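Local coordinates for Glyoxalase/bleomycin resistance protein/dioxygenase (Catenulispora acidiphila, PDB 4N04) that is of unsettled function but belongs to the glyoxalase/bleomycin resistance/dioxygenase superfamily and may have dioxygenase activity, at residues G18-L21 with A22-S26. The protein carries 1 engineered substitution. Numbering follows the deposited sequence.
Sequences GAAL and AWYRS
The carbonyl O of A20 accepts a hydrogen bond from the backbone N of Y24 at 2.8 Å with an almost straight N-H...O angle of 175°, and it also lies beside the ring of the same tyrosine. Y24 CD2 sits 3.0 Å from A20 O, so the carbonyl meets the ring at its edge, near the ring plane, rather than over a face. The first torsion of Y24 places CG anti to its carbonyl carbon (chi1 -78°), which turns the ring back along the helix toward A20. There the methyl of A20 makes a looser apolar contact, CB to Y24 CD2 at 4.4 Å. One face of the tyrosine ring is covered by the edge of the neighbouring indole, with W23 CE3 3.5 Å above the plane and over its centre. Y24 OH reaches D103 by a hydrogen bond, while its side chain packs on V12, W43, L51 and I53. On another side of the helix, R25 N bonds to L21 O at 3.0 Å. With chi1 at 174°, L21 CG lies opposite the backbone N and beside its carbonyl carbon, where the R25 chain, bent at chi3, crosses the leucine at a slant, NH2 coming to 4.1 Å from L21 CG. The charge of R25 is met by a salt bridge from NH1 to E31, and L21 also touches W43 and P32. Two further backbone bonds, A22 N to G18 O and W23 N to A19 O, each 3.0 Å, belong to the same run of i to i+4 pairs, which S26 N to A22 O carries on. This is regular alpha-helix: helix 17-28 directly follows strand 8-14, and the side bearing A20 and Y24 packs against the first four-stranded sheet, as in the beta-alpha-beta-beta-beta module of the vicinal oxygen chelate fold.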
loop_
_atom_site.group_PDB
_atom_site.type_symbol
_atom_site.label_atom_id
_atom_site.label_comp_id
_atom_site.label_asym_id
_atom_site.label_seq_id
_atom_site.Cartn_x
_atom_site.Cartn_y
_atom_site.Cartn_z
ATOM N N GLY A 18 -4.378 -5.936 -13.255
ATOM C CA GLY A 18 -3.865 -4.745 -13.909
ATOM C C GLY A 18 -4.192 -3.427 -13.223
ATOM O O GLY A 18 -3.313 -2.581 -13.040
ATOM N N ALA A 19 -5.453 -3.243 -12.831
ATOM C CA ALA A 19 -5.848 -2.022 -12.124
ATOM C C ALA A 19 -5.098 -1.909 -10.803
ATOM O O ALA A 19 -4.600 -0.842 -10.436
ATOM C CB ALA A 19 -7.337 -1.994 -11.885
ATOM N N ALA A 20 -5.006 -3.027 -10.097
ATOM C CA ALA A 20 -4.369 -3.041 -8.788
ATOM C C ALA A 20 -2.870 -2.760 -8.901
ATOM O O ALA A 20 -2.308 -1.989 -8.114
ATOM C CB ALA A 20 -4.632 -4.376 -8.070
ATOM N N LEU A 21 -2.224 -3.393 -9.872
ATOM C CA LEU A 21 -0.801 -3.199 -10.082
ATOM C C LEU A 21 -0.507 -1.732 -10.387
ATOM O O LEU A 21 0.436 -1.157 -9.835
ATOM C CB LEU A 21 -0.306 -4.094 -11.215
ATOM C CG LEU A 21 1.138 -3.927 -11.691
ATOM C CD1 LEU A 21 2.125 -4.076 -10.548
ATOM C CD2 LEU A 21 1.425 -4.959 -12.776
ATOM N N ALA A 22 -1.323 -1.133 -11.251
ATOM C CA ALA A 22 -1.160 0.268 -11.600
ATOM C C ALA A 22 -1.255 1.134 -10.346
ATOM O O ALA A 22 -0.362 1.946 -10.055
ATOM C CB ALA A 22 -2.213 0.678 -12.605
ATOM N N TRP A 23 -2.337 0.936 -9.595
ATOM C CA TRP A 23 -2.599 1.717 -8.397
ATOM C C TRP A 23 -1.496 1.574 -7.352
ATOM O O TRP A 23 -0.986 2.573 -6.854
ATOM C CB TRP A 23 -3.955 1.348 -7.807
ATOM C CG TRP A 23 -4.372 2.245 -6.693
ATOM C CD1 TRP A 23 -5.058 3.418 -6.801
ATOM C CD2 TRP A 23 -4.128 2.048 -5.295
ATOM N NE1 TRP A 23 -5.253 3.967 -5.558
ATOM C CE2 TRP A 23 -4.697 3.143 -4.616
ATOM C CE3 TRP A 23 -3.481 1.054 -4.551
ATOM C CZ2 TRP A 23 -4.639 3.270 -3.230
ATOM C CZ3 TRP A 23 -3.426 1.187 -3.172
ATOM C CH2 TRP A 23 -3.997 2.287 -2.531
ATOM N N TYR A 24 -1.109 0.350 -7.021
ATOM C CA TYR A 24 -0.057 0.168 -6.024
ATOM C C TYR A 24 1.280 0.749 -6.486
ATOM O O TYR A 24 2.073 1.234 -5.674
ATOM C CB TYR A 24 0.078 -1.309 -5.616
ATOM C CG TYR A 24 -0.995 -1.757 -4.640
ATOM C CD1 TYR A 24 -0.793 -1.669 -3.264
ATOM C CD2 TYR A 24 -2.213 -2.238 -5.096
ATOM C CE1 TYR A 24 -1.776 -2.061 -2.363
ATOM C CE2 TYR A 24 -3.191 -2.625 -4.233
ATOM C CZ TYR A 24 -2.980 -2.539 -2.854
ATOM O OH TYR A 24 -3.968 -2.935 -1.990
ATOM N N ARG A 25 1.522 0.704 -7.792
ATOM C CA ARG A 25 2.719 1.307 -8.370
ATOM C C ARG A 25 2.733 2.809 -8.077
ATOM O O ARG A 25 3.699 3.337 -7.508
ATOM C CB ARG A 25 2.771 1.066 -9.879
ATOM C CG ARG A 25 4.170 0.799 -10.409
ATOM C CD ARG A 25 4.313 1.259 -11.855
ATOM N NE ARG A 25 3.266 0.717 -12.714
ATOM C CZ ARG A 25 3.347 -0.460 -13.325
ATOM N NH1 ARG A 25 4.427 -1.216 -13.161
ATOM N NH2 ARG A 25 2.349 -0.885 -14.098
ATOM N N SER A 26 1.652 3.486 -8.459
ATOM C CA SER A 26 1.491 4.905 -8.163
ATOM C C SER A 26 1.677 5.208 -6.678
ATOM O O SER A 26 2.442 6.095 -6.313
ATOM C CB SER A 26 0.119 5.391 -8.621
ATOM O OG SER A 26 -0.035 5.243 -10.025
#